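Local structure of RabGDI protein (Plasmodium falciparum 3D7, 3P1W) at residues 186-191 / 225-230; 174-179 / 229-234; 314-319 / 425-430. The protein probably acts as a Rab GDP-dissociation inhibitor, binding prenylated Rab GTPases in their GDP-bound form and keeping them soluble between cycles of membrane attachment. All blocks are in the same frame, centred on the assembly; numbering follows the deposited sequence.

Contact 1: residues 186-191 / 225-230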
loop_
_atom_site.group_PDB
_atom_site.type_symbol
_atom_site.label_atom_id
_atom_site.label_comp_id
_atom_site.label_asym_id
_atom_site.label_seq_id
_atom_site.Cartn_x
_atom_site.Cartn_y
_atom_site.Cartn_z
ATOM N N ASP A 186 7.202 5.702 -31.154
ATOM C CA ASP A 186 7.647 6.797 -30.282
ATOM C C ASP A 186 6.810 6.789 -28.991
ATOM O O ASP A 186 5.632 7.126 -29.032
ATOM C CB ASP A 186 7.501 8.152 -31.003
ATOM C CG ASP A 186 8.100 9.325 -30.216
ATOM O OD1 ASP A 186 8.214 9.260 -28.973
ATOM O OD2 ASP A 186 8.461 10.341 -30.851
ATOM N N PRO A 187 7.416 6.416 -27.847
ATOM C CA PRO A 187 6.628 6.325 -26.601
ATOM C C PRO A 187 6.328 7.677 -25.943
ATOM O O PRO A 187 5.554 7.722 -24.970
ATOM C CB PRO A 187 7.522 5.483 -25.695
ATOM C CG PRO A 187 8.904 5.843 -26.108
ATOM C CD PRO A 187 8.840 6.112 -27.603
ATOM N N TYR A 188 6.944 8.755 -26.439
ATOM C CA TYR A 188 6.669 10.111 -25.943
ATOM C C TYR A 188 5.554 10.796 -26.721
ATOM O O TYR A 188 4.937 11.724 -26.212
ATOM C CB TYR A 188 7.943 10.969 -25.956
ATOM C CG TYR A 188 9.022 10.345 -25.115
ATOM C CD1 TYR A 188 9.098 10.595 -23.746
ATOM C CD2 TYR A 188 9.935 9.456 -25.676
ATOM C CE1 TYR A 188 10.074 9.994 -22.967
ATOM C CE2 TYR A 188 10.910 8.853 -24.909
ATOM C CZ TYR A 188 10.977 9.125 -23.558
ATOM O OH TYR A 188 11.946 8.514 -22.801
ATOM N N LYS A 189 5.288 10.318 -27.933
ATOM C CA LYS A 189 4.258 10.892 -28.798
ATOM C C LYS A 189 3.007 10.011 -28.822
ATOM O O LYS A 189 1.882 10.513 -28.737
ATOM C CB LYS A 189 4.809 11.102 -30.220
ATOM N N LEU A 190 3.193 8.696 -28.917
ATOM C CA LEU A 190 2.063 7.771 -28.893
ATOM C C LEU A 190 1.565 7.574 -27.467
ATOM O O LEU A 190 2.352 7.606 -26.509
ATOM C CB LEU A 190 2.456 6.417 -29.480
ATOM C CG LEU A 190 2.969 6.381 -30.926
ATOM C CD1 LEU A 190 3.114 4.939 -31.361
ATOM C CD2 LEU A 190 2.054 7.144 -31.873
ATOM N N THR A 191 0.258 7.355 -27.340
ATOM C CA THR A 191 -0.344 7.016 -26.061
ATOM C C THR A 191 -0.184 5.523 -25.781
ATOM O O THR A 191 0.111 4.743 -26.680
ATOM C CB THR A 191 -1.846 7.346 -26.033
ATOM O OG1 THR A 191 -2.541 6.499 -26.949
ATOM C CG2 THR A 191 -2.096 8.814 -26.387
ATOM N N PRO A 225 0.972 9.557 -22.530
ATOM C CA PRO A 225 2.105 9.003 -23.291
ATOM C C PRO A 225 2.565 7.616 -22.814
ATOM O O PRO A 225 2.591 7.353 -21.608
ATOM C CB PRO A 225 3.210 10.044 -23.076
ATOM C CG PRO A 225 2.462 11.336 -22.891
ATOM C CD PRO A 225 1.238 10.944 -22.092
ATOM N N ALA A 226 2.956 6.767 -23.769
ATOM C CA ALA A 226 3.212 5.342 -23.526
ATOM C C ALA A 226 4.368 5.060 -22.555
ATOM O O ALA A 226 4.265 4.147 -21.737
ATOM C CB ALA A 226 3.455 4.607 -24.850
ATOM N N TYR A 227 5.456 5.839 -22.638
ATOM C CA TYR A 227 6.670 5.563 -21.845
ATOM C C TYR A 227 6.406 5.400 -20.340
ATOM O O TYR A 227 7.052 4.591 -19.677
ATOM C CB TYR A 227 7.750 6.642 -22.066
ATOM C CG TYR A 227 7.538 7.965 -21.345
ATOM C CD1 TYR A 227 8.245 8.264 -20.186
ATOM C CD2 TYR A 227 6.660 8.928 -21.844
ATOM C CE1 TYR A 227 8.067 9.483 -19.534
ATOM C CE2 TYR A 227 6.483 10.150 -21.209
ATOM C CZ TYR A 227 7.179 10.421 -20.057
ATOM O OH TYR A 227 7.000 11.632 -19.419
ATOM N N LEU A 228 5.472 6.184 -19.814
ATOM C CA LEU A 228 5.107 6.123 -18.398
ATOM C C LEU A 228 4.657 4.713 -18.023
ATOM O O LEU A 228 5.046 4.175 -16.982
ATOM C CB LEU A 228 3.982 7.119 -18.106
ATOM C CG LEU A 228 4.301 8.606 -18.277
ATOM C CD1 LEU A 228 3.014 9.390 -18.651
ATOM C CD2 LEU A 228 4.989 9.170 -17.029
ATOM N N THR A 229 3.871 4.101 -18.901
ATOM C CA THR A 229 3.282 2.803 -18.622
ATOM C C THR A 229 4.266 1.679 -18.959
ATOM O O THR A 229 4.389 0.702 -18.225
ATOM C CB THR A 229 1.967 2.640 -19.382
ATOM O OG1 THR A 229 1.044 3.656 -18.950
ATOM C CG2 THR A 229 1.368 1.259 -19.128
ATOM N N LEU A 230 5.010 1.844 -20.048
ATOM C CA LEU A 230 6.013 0.866 -20.402
ATOM C C LEU A 230 7.031 0.705 -19.273
ATOM O O LEU A 230 7.430 -0.413 -18.964
ATOM C CB LEU A 230 6.702 1.249 -21.728
ATOM C CG LEU A 230 5.820 1.129 -22.974
ATOM C CD1 LEU A 230 6.461 1.857 -24.175
ATOM C CD2 LEU A 230 5.563 -0.340 -23.327
#
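Pro187 and Leu190 each turn a backbone carbonyl toward the beginning of helix 226-243, where amide N-H groups lack acceptors from a preceding helical turn. Tyr227 N donates to Pro187 O over 3.0 Å, approaching with a tilt of 33° from the carbonyl plane. Ala226 N donates to Leu190 O at 2.9 Å and lies in the plane of the Leu190 carbonyl. Pro225 CA adds a CA-H...O contact to Leu190 O at 3.5 Å, next to the single backbone bridge between Thr191 and Pro225. The loop is itself shaped by an Asx turn in which Asp186 OD1 accepts from Tyr188 N. Both segments belong to a helical part of the molecule, consistent with the helical domain II of Rab GDIs, and the loop runs directly into helix 192-198.

Aromatic packing forms the outer part of the contact. With Tyr227 CG set between its backbone N and carbonyl carbon (chi1 77°), the ring receives Tyr188 CE1 3.6 Å above its centre, while Leu228 CG lies over the opposite face. The two ring planes are inclined at 31°, an oblique pairing with centroids 4.5 Å apart.

Apolar contacts fill the inner side. Pro187 CB rests 3.8 Å from Tyr227 CB and also reaches Leu230 CD1, at 4.1 Å. Ala226 packs against Met192 and Ile195 of helix 192-198, and Pro187 against Trp174 and Trp182.

Contact 2: residues 174-179 / 229-234; sequences WDANKR and TLERIK
One water molecule is gripped from both segments, and through it Ala176 and Glu231 are tied together. It accepts from Ala176 N at 2.9 Å and donates to Glu231 OE2, also at 2.9 Å. The same carboxylate oxygen lies tightly against Ala176 CB. Beside this bridge, the indole of Trp174 presents one face to the helix, its CG anti to the backbone N (chi1 180°). Leu230 CB stands 3.6 Å from the centroid of the six-membered ring, only 5° off the ring normal, a well-centred CH-pi contact. Leu230 CD1 covers the pyrrole side of that face, 3.4 Å from Trp174 NE1, a buried nitrogen with no partner in the model. Over the opposite face lies Ala176 N. Glu231 meets the indole at its edge: its CD is 3.6 Å from Trp174 CZ3, and the carboxylate and ring planes are 86° apart. Farther along the helix, Lys234 CD approaches Trp174 O to 3.4 Å.

Immediately after Trp174 the chain makes a type I turn from Asp175 to Lys178. Asp175 OD1 closes an Asx turn by accepting from Asn177 N, and Asp175 OD2 makes a salt bridge with Lys178 NZ. Trp174 directly follows helix 158-173, where Tyr170 touches its ring and Val171 packs on Leu230 and Lys234; Met192 also meets Leu230, so this residue of helix 226-243 touches both helix 158-173 and helix 192-198.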
loop_
_atom_site.group_PDB
_atom_site.type_symbol
_atom_site.label_atom_id
_atom_site.label_comp_id
_atom_site.label_asym_id
_atom_site.label_seq_id
_atom_site.Cartn_x
_atom_site.Cartn_y
_atom_site.Cartn_z
ATOM N N TRP A 174 12.609 -3.058 -24.321
ATOM C CA TRP A 174 12.341 -1.638 -24.489
ATOM C C TRP A 174 13.156 -0.779 -23.513
ATOM O O TRP A 174 13.363 -1.152 -22.351
ATOM C CB TRP A 174 10.845 -1.396 -24.288
ATOM C CG TRP A 174 10.410 0.005 -24.419
ATOM C CD1 TRP A 174 9.984 0.635 -25.550
ATOM C CD2 TRP A 174 10.304 0.957 -23.362
ATOM N NE1 TRP A 174 9.629 1.931 -25.265
ATOM C CE2 TRP A 174 9.822 2.158 -23.928
ATOM C CE3 TRP A 174 10.576 0.912 -21.991
ATOM C CZ2 TRP A 174 9.612 3.315 -23.165
ATOM C CZ3 TRP A 174 10.367 2.058 -21.231
ATOM C CH2 TRP A 174 9.886 3.245 -21.824
ATOM N N ASP A 175 13.604 0.378 -24.005
ATOM C CA ASP A 175 14.383 1.333 -23.217
ATOM C C ASP A 175 13.927 2.746 -23.550
ATOM O O ASP A 175 13.948 3.157 -24.719
ATOM C CB ASP A 175 15.877 1.184 -23.519
ATOM C CG ASP A 175 16.761 2.030 -22.599
ATOM O OD1 ASP A 175 16.449 3.215 -22.343
ATOM O OD2 ASP A 175 17.797 1.500 -22.146
ATOM N N ALA A 176 13.560 3.496 -22.515
ATOM C CA ALA A 176 13.046 4.850 -22.676
ATOM C C ALA A 176 14.024 5.775 -23.417
ATOM O O ALA A 176 13.598 6.762 -24.024
ATOM C CB ALA A 176 12.697 5.439 -21.314
ATOM N N ASN A 177 15.318 5.441 -23.379
ATOM C CA ASN A 177 16.378 6.302 -23.925
ATOM C C ASN A 177 17.116 5.728 -25.133
ATOM O O ASN A 177 18.050 6.355 -25.645
ATOM C CB ASN A 177 17.384 6.635 -22.817
ATOM C CG ASN A 177 16.758 7.406 -21.677
ATOM O OD1 ASN A 177 16.869 7.019 -20.512
ATOM N ND2 ASN A 177 16.076 8.497 -22.004
ATOM N N LYS A 178 16.701 4.551 -25.597
ATOM C CA LYS A 178 17.315 3.918 -26.757
ATOM C C LYS A 178 16.265 3.678 -27.842
ATOM O O LYS A 178 15.450 2.750 -27.751
ATOM C CB LYS A 178 18.012 2.613 -26.359
ATOM C CG LYS A 178 19.043 2.802 -25.256
ATOM C CD LYS A 178 20.168 1.782 -25.317
ATOM C CE LYS A 178 21.289 2.162 -24.348
ATOM N NZ LYS A 178 20.807 2.155 -22.935
ATOM N N ARG A 179 16.308 4.528 -28.868
ATOM C CA ARG A 179 15.335 4.512 -29.963
ATOM C C ARG A 179 15.349 3.215 -30.770
ATOM O O ARG A 179 14.310 2.795 -31.285
ATOM C CB ARG A 179 15.579 5.708 -30.890
ATOM C CG ARG A 179 14.744 5.743 -32.176
ATOM C CD ARG A 179 14.942 7.079 -32.883
ATOM N NE ARG A 179 14.544 8.173 -31.995
ATOM C CZ ARG A 179 14.977 9.430 -32.070
ATOM N NH1 ARG A 179 15.842 9.810 -33.012
ATOM N NH2 ARG A 179 14.536 10.320 -31.184
ATOM N N THR A 229 3.871 4.101 -18.901
ATOM C CA THR A 229 3.282 2.803 -18.622
ATOM C C THR A 229 4.266 1.679 -18.959
ATOM O O THR A 229 4.389 0.702 -18.225
ATOM C CB THR A 229 1.967 2.640 -19.382
ATOM O OG1 THR A 229 1.044 3.656 -18.950
ATOM C CG2 THR A 229 1.368 1.259 -19.128
ATOM N N LEU A 230 5.010 1.844 -20.048
ATOM C CA LEU A 230 6.013 0.866 -20.402
ATOM C C LEU A 230 7.031 0.705 -19.273
ATOM O O LEU A 230 7.430 -0.413 -18.964
ATOM C CB LEU A 230 6.702 1.249 -21.728
ATOM C CG LEU A 230 5.820 1.129 -22.974
ATOM C CD1 LEU A 230 6.461 1.857 -24.175
ATOM C CD2 LEU A 230 5.563 -0.340 -23.327
ATOM N N GLU A 231 7.445 1.810 -18.663
ATOM C CA GLU A 231 8.417 1.755 -17.570
ATOM C C GLU A 231 7.870 0.960 -16.395
ATOM O O GLU A 231 8.577 0.181 -15.775
ATOM C CB GLU A 231 8.798 3.170 -17.090
ATOM C CG GLU A 231 9.678 3.948 -18.048
ATOM C CD GLU A 231 11.135 3.506 -18.043
ATOM O OE1 GLU A 231 11.446 2.385 -17.579
ATOM O OE2 GLU A 231 11.976 4.289 -18.528
ATOM N N ARG A 232 6.599 1.169 -16.100
ATOM C CA ARG A 232 5.952 0.495 -14.983
ATOM C C ARG A 232 5.789 -0.996 -15.241
ATOM O O ARG A 232 6.049 -1.822 -14.363
ATOM C CB ARG A 232 4.597 1.137 -14.710
ATOM C CG ARG A 232 4.719 2.531 -14.091
ATOM C CD ARG A 232 3.404 3.237 -14.089
ATOM N NE ARG A 232 2.494 2.688 -13.092
ATOM C CZ ARG A 232 2.461 3.053 -11.806
ATOM N NH1 ARG A 232 3.287 3.979 -11.324
ATOM N NH2 ARG A 232 1.588 2.485 -10.998
ATOM N N ILE A 233 5.368 -1.342 -16.450
ATOM C CA ILE A 233 5.253 -2.753 -16.845
ATOM C C ILE A 233 6.629 -3.403 -16.816
ATOM O O ILE A 233 6.801 -4.464 -16.227
ATOM C CB ILE A 233 4.554 -2.927 -18.218
ATOM C CG1 ILE A 233 3.119 -2.416 -18.124
ATOM C CG2 ILE A 233 4.531 -4.412 -18.639
ATOM C CD1 ILE A 233 2.312 -2.515 -19.410
ATOM N N LYS A 234 7.631 -2.737 -17.391
ATOM C CA LYS A 234 9.001 -3.256 -17.318
ATOM C C LYS A 234 9.477 -3.435 -15.878
ATOM O O LYS A 234 10.097 -4.441 -15.547
ATOM C CB LYS A 234 9.988 -2.361 -18.081
ATOM C CG LYS A 234 11.269 -3.104 -18.428
ATOM C CD LYS A 234 12.163 -2.317 -19.380
ATOM C CE LYS A 234 12.733 -1.083 -18.720
ATOM N NZ LYS A 234 13.360 -1.386 -17.396
HETATM O O HOH W 1 13.709 2.394 -19.857
#

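Contact 3: residues 314-319 / 425-430; sequences MHLKNK and DNIFVT
Two successive bends in Lys319, chi2 -51° for CD and chi3 -65° for CE, curl its chain toward Asp425, whose CG occupies the place between backbone N and carbonyl carbon (chi1 68°). The two side chains meet tip to tip just ahead of strand 427-429, at an Asx turn in which Asp425 OD1 accepts from Ile427 N at 2.8 Å. That strand runs parallel to strand 305-308 in the mixed sheet that also holds strand 20-26, consistent with the Rossmann-like, FAD-enzyme-related domain of GDI proteins. Lys319 ends the loop between strands 305-308 and 320-333.

The ammonium group of Lys319 is held by three acceptors. Lys319 NZ forms a salt bridge with Asp425 OD2 at 2.9 Å, on the syn lone pair of that oxygen, and a weak bond to Asp425 OD1. The third partner is a backbone carbonyl: Lys319 NZ donates to Ile427 O at 2.9 Å, in the carbonyl plane and on a lone pair. Since Lys319 is buried, the nearby carboxylate would be expected to stabilise its positive charge. Asp425 OD1 serves twice, taking the turn N-H from above the carboxylate plane as well as the weak lysine bond.

Around this polar centre the contact is apolar. Lys319 CE lies 4.0 Å from Val429 CG2. Phe282 of strand 279-284 borders both Leu316 and Ile427, whose side chains cross at about a right angle, with Leu316 CD1 4.0 Å from Ile427 CD1.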
loop_
_atom_site.group_PDB
_atom_site.type_symbol
_atom_site.label_atom_id
_atom_site.label_comp_id
_atom_site.label_asym_id
_atom_site.label_seq_id
_atom_site.Cartn_x
_atom_site.Cartn_y
_atom_site.Cartn_z
ATOM N N MET A 314 -7.746 17.989 13.297
ATOM C CA MET A 314 -9.201 17.979 13.169
ATOM C C MET A 314 -9.837 19.264 13.705
ATOM O O MET A 314 -10.989 19.546 13.373
ATOM C CB MET A 314 -9.795 16.776 13.900
ATOM C CG MET A 314 -9.433 15.454 13.309
ATOM S SD MET A 314 -10.172 15.201 11.693
ATOM C CE MET A 314 -11.817 14.749 12.225
ATOM N N HIS A 315 -9.077 20.005 14.516
ATOM C CA HIS A 315 -9.484 21.307 15.046
ATOM C C HIS A 315 -9.060 22.513 14.204
ATOM O O HIS A 315 -9.470 23.638 14.490
ATOM C CB HIS A 315 -8.933 21.484 16.476
ATOM C CG HIS A 315 -7.445 21.385 16.584
ATOM N ND1 HIS A 315 -6.710 20.354 16.024
ATOM C CD2 HIS A 315 -6.559 22.176 17.235
ATOM C CE1 HIS A 315 -5.436 20.525 16.330
ATOM N NE2 HIS A 315 -5.320 21.617 17.073
ATOM N N LEU A 316 -8.254 22.282 13.175
ATOM C CA LEU A 316 -7.670 23.360 12.370
ATOM C C LEU A 316 -8.416 23.533 11.063
ATOM O O LEU A 316 -8.825 22.546 10.400
ATOM C CB LEU A 316 -6.199 23.110 12.065
ATOM C CG LEU A 316 -5.237 23.025 13.242
ATOM C CD1 LEU A 316 -3.828 22.926 12.680
ATOM C CD2 LEU A 316 -5.404 24.248 14.177
ATOM N N LYS A 317 -8.544 24.792 10.682
ATOM C CA LYS A 317 -9.280 25.229 9.505
ATOM C C LYS A 317 -8.513 24.937 8.217
ATOM O O LYS A 317 -7.317 25.152 8.151
ATOM C CB LYS A 317 -9.531 26.742 9.647
ATOM C CG LYS A 317 -10.364 27.390 8.585
ATOM C CD LYS A 317 -10.329 28.921 8.671
ATOM C CE LYS A 317 -11.070 29.480 9.865
ATOM N NZ LYS A 317 -10.914 30.991 9.974
ATOM N N ASN A 318 -9.216 24.404 7.213
ATOM C CA ASN A 318 -8.696 24.265 5.858
ATOM C C ASN A 318 -7.356 23.523 5.785
ATOM O O ASN A 318 -6.410 23.946 5.101
ATOM C CB ASN A 318 -8.600 25.641 5.197
ATOM C CG ASN A 318 -8.523 25.552 3.690
ATOM O OD1 ASN A 318 -9.029 24.600 3.087
ATOM N ND2 ASN A 318 -7.877 26.526 3.073
ATOM N N LYS A 319 -7.276 22.409 6.502
ATOM C CA LYS A 319 -6.089 21.549 6.494
ATOM C C LYS A 319 -6.333 20.271 5.713
ATOM O O LYS A 319 -5.460 19.831 4.974
ATOM C CB LYS A 319 -5.667 21.155 7.902
ATOM C CG LYS A 319 -5.102 22.287 8.765
ATOM C CD LYS A 319 -3.989 23.068 8.073
ATOM C CE LYS A 319 -2.745 22.250 7.802
ATOM N NZ LYS A 319 -1.694 23.025 7.096
ATOM N N ASP A 425 1.530 27.559 6.371
ATOM C CA ASP A 425 1.710 27.439 7.814
ATOM C C ASP A 425 2.774 26.408 8.229
ATOM O O ASP A 425 3.046 26.264 9.426
ATOM C CB ASP A 425 0.368 27.123 8.474
ATOM C CG ASP A 425 -0.162 25.726 8.126
ATOM O OD1 ASP A 425 0.528 24.922 7.429
ATOM O OD2 ASP A 425 -1.292 25.437 8.563
ATOM N N ASN A 426 3.340 25.673 7.259
ATOM C CA ASN A 426 4.370 24.651 7.539
ATOM C C ASN A 426 3.882 23.445 8.355
ATOM O O ASN A 426 4.689 22.754 9.005
ATOM C CB ASN A 426 5.614 25.275 8.186
ATOM C CG ASN A 426 6.421 26.084 7.200
ATOM O OD1 ASN A 426 6.634 25.634 6.079
ATOM N ND2 ASN A 426 6.894 27.265 7.613
ATOM N N ILE A 427 2.577 23.162 8.264
ATOM C CA ILE A 427 2.009 21.955 8.843
ATOM C C ILE A 427 1.643 21.053 7.662
ATOM O O ILE A 427 0.692 21.350 6.921
ATOM C CB ILE A 427 0.780 22.231 9.714
ATOM C CG1 ILE A 427 1.146 23.171 10.879
ATOM C CG2 ILE A 427 0.211 20.918 10.283
ATOM C CD1 ILE A 427 -0.047 23.673 11.637
ATOM N N PHE A 428 2.446 20.004 7.473
ATOM C CA PHE A 428 2.317 19.097 6.320
ATOM C C PHE A 428 1.566 17.891 6.803
ATOM O O PHE A 428 2.036 17.221 7.726
ATOM C CB PHE A 428 3.698 18.665 5.817
ATOM C CG PHE A 428 4.499 19.784 5.220
ATOM C CD1 PHE A 428 4.569 19.946 3.850
ATOM C CD2 PHE A 428 5.141 20.710 6.040
ATOM C CE1 PHE A 428 5.292 20.994 3.300
ATOM C CE2 PHE A 428 5.866 21.783 5.493
ATOM C CZ PHE A 428 5.939 21.914 4.113
ATOM N N VAL A 429 0.411 17.631 6.196
ATOM C CA VAL A 429 -0.492 16.573 6.637
ATOM C C VAL A 429 -0.449 15.397 5.657
ATOM O O VAL A 429 -0.612 15.578 4.459
ATOM C CB VAL A 429 -1.946 17.078 6.806
ATOM C CG1 VAL A 429 -2.822 15.991 7.366
ATOM C CG2 VAL A 429 -1.990 18.307 7.782
ATOM N N THR A 430 -0.190 14.207 6.175
ATOM C CA THR A 430 -0.236 12.978 5.345
ATOM C C THR A 430 -1.687 12.641 4.989
ATOM O O THR A 430 -2.604 12.848 5.789
ATOM C CB THR A 430 0.445 11.789 6.025
ATOM O OG1 THR A 430 -0.123 11.549 7.313
ATOM C CG2 THR A 430 1.965 12.008 6.139
#

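Contacts 1 and 2 form one neighbourhood, their centres 8 Å apart. Both bring the connection between helices 158-173 and 192-198 onto helix 226-243, sharing Thr229 and Leu230. Along the chain contact 2 opens first, at 174, and contact 1 opens inside it before both end on the same helix. They are joined directly by a probable hydrogen bond from Tyr188 OH to Ala176 O, 2.7 Å long. Contact 3 follows later in the sequence, with its centre about 37 Å from that of contact 1 and 39 Å from that of contact 2. Contacts 1 and 2 thus close one helical region together, while contact 3 closes a distant sheet region, which is probably Rossmann-like.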